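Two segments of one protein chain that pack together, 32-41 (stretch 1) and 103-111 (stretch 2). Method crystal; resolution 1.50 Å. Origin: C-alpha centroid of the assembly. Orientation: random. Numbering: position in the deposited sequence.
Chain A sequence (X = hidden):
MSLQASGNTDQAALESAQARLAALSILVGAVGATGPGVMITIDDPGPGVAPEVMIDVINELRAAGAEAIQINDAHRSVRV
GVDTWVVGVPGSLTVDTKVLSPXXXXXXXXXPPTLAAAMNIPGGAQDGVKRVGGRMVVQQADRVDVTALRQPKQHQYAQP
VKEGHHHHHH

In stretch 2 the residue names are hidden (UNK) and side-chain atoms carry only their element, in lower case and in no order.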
# COMPACT_ATOMS: atom_id res chain seq x y z
N GLY A 32 -4.30 18.20 3.88
CA GLY A 32 -5.61 17.86 4.40
C GLY A 32 -6.67 17.77 3.32
O GLY A 32 -6.48 18.23 2.19
N ALA A 33 -7.79 17.18 3.69
CA ALA A 33 -8.94 17.04 2.81
C ALA A 33 -10.22 17.22 3.58
O ALA A 33 -10.27 17.01 4.80
CB ALA A 33 -8.93 15.68 2.16
N THR A 34 -11.25 17.62 2.87
CA THR A 34 -12.58 17.74 3.42
C THR A 34 -13.62 17.25 2.41
O THR A 34 -13.39 17.28 1.18
CB THR A 34 -12.85 19.21 3.83
OG1 THR A 34 -14.10 19.30 4.49
CG2 THR A 34 -12.85 20.14 2.63
N GLY A 35 -14.73 16.75 2.90
CA GLY A 35 -15.83 16.31 2.08
C GLY A 35 -16.82 15.51 2.90
O GLY A 35 -16.63 15.37 4.13
N PRO A 36 -17.87 14.99 2.29
CA PRO A 36 -18.79 14.15 3.04
C PRO A 36 -18.10 12.89 3.51
O PRO A 36 -17.08 12.50 2.94
CB PRO A 36 -19.88 13.81 2.02
CG PRO A 36 -19.24 14.00 0.72
CD PRO A 36 -18.22 15.06 0.86
N GLY A 37 -18.61 12.26 4.54
CA GLY A 37 -18.03 11.02 4.96
C GLY A 37 -18.70 10.46 6.21
O GLY A 37 -19.88 10.71 6.50
N VAL A 38 -17.90 9.77 7.01
CA VAL A 38 -18.35 9.22 8.29
C VAL A 38 -17.33 9.48 9.38
O VAL A 38 -16.14 9.67 9.10
CB VAL A 38 -18.64 7.72 8.23
CG1 VAL A 38 -19.76 7.44 7.25
CG2 VAL A 38 -17.36 6.90 7.89
N MET A 39 -17.83 9.54 10.61
CA MET A 39 -17.02 9.41 11.81
C MET A 39 -17.44 8.14 12.51
O MET A 39 -18.63 7.91 12.79
CB MET A 39 -17.23 10.61 12.73
CG MET A 39 -16.44 10.55 14.04
SD MET A 39 -16.49 12.07 15.10
CE MET A 39 -18.18 11.99 15.54
N ILE A 40 -16.45 7.31 12.81
CA ILE A 40 -16.64 6.03 13.45
C ILE A 40 -16.01 6.12 14.82
O ILE A 40 -14.83 6.43 14.93
CB ILE A 40 -15.95 4.91 12.67
CG1 ILE A 40 -16.46 4.88 11.22
CG2 ILE A 40 -16.14 3.55 13.37
CD1 ILE A 40 -15.54 4.23 10.25
N THR A 41 -16.80 5.87 15.86
CA THR A 41 -16.28 5.79 17.22
C THR A 41 -16.23 4.33 17.66
O THR A 41 -17.19 3.59 17.46
CB THR A 41 -17.16 6.57 18.18
OG1 THR A 41 -17.27 7.91 17.72
CG2 THR A 41 -16.57 6.52 19.58
N UNK A 103 -10.87 5.25 23.79
CA UNK A 103 -11.64 5.04 22.55
C UNK A 103 -10.97 5.62 21.32
O UNK A 103 -10.16 6.54 21.43
c UNK A 103 -11.53 6.22 24.69
c UNK A 103 -12.65 6.78 23.85
c UNK A 103 -12.98 5.73 22.84
N UNK A 104 -11.30 5.05 20.17
CA UNK A 104 -10.76 5.50 18.89
C UNK A 104 -11.83 6.22 18.08
O UNK A 104 -13.01 5.92 18.20
c UNK A 104 -8.92 1.16 19.80
c UNK A 104 -10.25 4.31 18.07
c UNK A 104 -7.65 1.59 20.16
o UNK A 104 -6.78 0.72 20.81
c UNK A 104 -7.22 2.84 19.84
c UNK A 104 -9.33 3.34 18.82
c UNK A 104 -8.05 3.70 19.17
c UNK A 104 -9.75 2.05 19.12
N UNK A 105 -11.38 7.14 17.23
CA UNK A 105 -12.27 7.83 16.27
C UNK A 105 -11.64 7.69 14.91
O UNK A 105 -10.46 8.00 14.74
c UNK A 105 -12.41 9.31 16.65
o UNK A 105 -13.49 9.94 15.97
N UNK A 106 -12.40 7.21 13.93
CA UNK A 106 -11.90 7.08 12.57
C UNK A 106 -12.73 7.99 11.69
O UNK A 106 -13.95 7.88 11.68
c UNK A 106 -11.93 5.63 12.05
c UNK A 106 -11.14 4.70 12.99
c UNK A 106 -11.38 5.57 10.63
c UNK A 106 -12.00 4.00 14.03
N UNK A 107 -12.06 8.87 10.96
CA UNK A 107 -12.70 9.80 10.03
C UNK A 107 -12.42 9.32 8.63
O UNK A 107 -11.30 8.97 8.31
c UNK A 107 -11.37 13.08 11.66
c UNK A 107 -12.17 11.79 11.61
c UNK A 107 -13.61 12.10 12.00
c UNK A 107 -12.14 11.21 10.20
N UNK A 108 -13.44 9.27 7.79
CA UNK A 108 -13.27 8.84 6.40
C UNK A 108 -14.13 9.70 5.49
O UNK A 108 -15.30 9.95 5.79
c UNK A 108 -13.63 7.42 6.22
N UNK A 109 -13.55 10.14 4.39
CA UNK A 109 -14.23 10.95 3.38
C UNK A 109 -14.63 10.05 2.23
O UNK A 109 -13.79 9.31 1.70
c UNK A 109 -12.07 14.16 3.78
c UNK A 109 -13.97 12.79 1.67
c UNK A 109 -13.35 12.10 2.91
c UNK A 109 -13.17 13.15 4.03
N UNK A 110 -15.90 10.09 1.88
CA UNK A 110 -16.47 9.23 0.82
C UNK A 110 -17.97 9.34 0.83
O UNK A 110 -18.52 10.19 1.53
N UNK A 111 -18.67 8.49 0.08
CA UNK A 111 -20.14 8.49 0.10
C UNK A 111 -20.63 7.97 1.46
O UNK A 111 -20.44 6.80 1.79
c UNK A 111 -22.23 7.66 -1.02
o UNK A 111 -22.84 6.59 -0.80
c UNK A 111 -20.73 7.64 -1.03
o UNK A 111 -22.78 8.77 -1.16
O HOH W 1 -15.45 9.82 17.91

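Position 103 carries three side-chain carbons that close a ring onto its own backbone N. It makes no close contact with stretch 1. This is Pro-103, and the peptide bond before it is cis.

Position 104 has one carbon, then a ring of six carbons bearing one oxygen. The ring leads away from stretch 1. The backbone O lies 3.4 Å from Thr-41 CA, a CA-H...O contact. The residue is Tyr-104.

Position 105 has one carbon and one oxygen, and the oxygen lies near Met-39. The carbon bears no second branch, so this is Ser-105 and not threonine. Its OG is 3.6 Å from Met-39 CG. One water joins the two strands here, 2.8 Å from Ser-105 OG and 2.6 Å from Thr-41 OG1.

Position 106 has four carbons, forked at the first, with one arm two carbons long. Its CB is 4.1 Å from Ile-40 CB. That pattern gives Ile-106. The two backbones form a hydrogen-bonded pair: Ile-106 N to Ile-40 O is 2.7 Å, and Ile-40 N to Ile-106 O is 2.8 Å.

Position 107 also has four carbons, but the fork is at the second. One of the end carbons meets Met-39. This is Leu-107. Its CD2 is 3.8 Å from Met-39 CG, on the same face as Ser-105 and Thr-41.

Position 108 has a single carbon, the CB, which lies 4.1 Å from Val-38 CG2. It is Ala-108. Val-38 N donates to Ala-108 O at 2.9 Å, and Ala-108 N donates to Val-38 O at 3.0 Å.

Position 109 has four carbons, forked at the first, with one longer arm. The end of that arm reaches Ala-33 and Thr-34 in strand 33-35 of stretch 1. It is Ile-109. Its CD1 is 3.8 Å from Ala-33 CB and 3.6 Å from Thr-34 CA.

Position 110 has no side-chain atoms, and its backbone N donates to Pro-36 O at 2.9 Å. It is Gly-110.

Position 111 has two carbons, the second carrying two oxygens. It points away from stretch 1. This is Asp-111, and it caps a helix that begins just past the stretch.

The contact is an antiparallel strand pairing. Backbone hydrogen bonds hold Val-38 to Ala-108 and Ile-40 to Ile-106, and the side chains of these four residues share one face. Met-39, Thr-41, Ser-105 and Leu-107 lie on the other. At Gly-37 the backbones come close, with its CA 4.1 Å from Ile-109 CA. A CB there would clash with Ala-108 O. The chain turns at Pro-36, and Ile-109 spans that corner to pack against the earlier strand.

Stretch 2 103-111: PYSILAIGD
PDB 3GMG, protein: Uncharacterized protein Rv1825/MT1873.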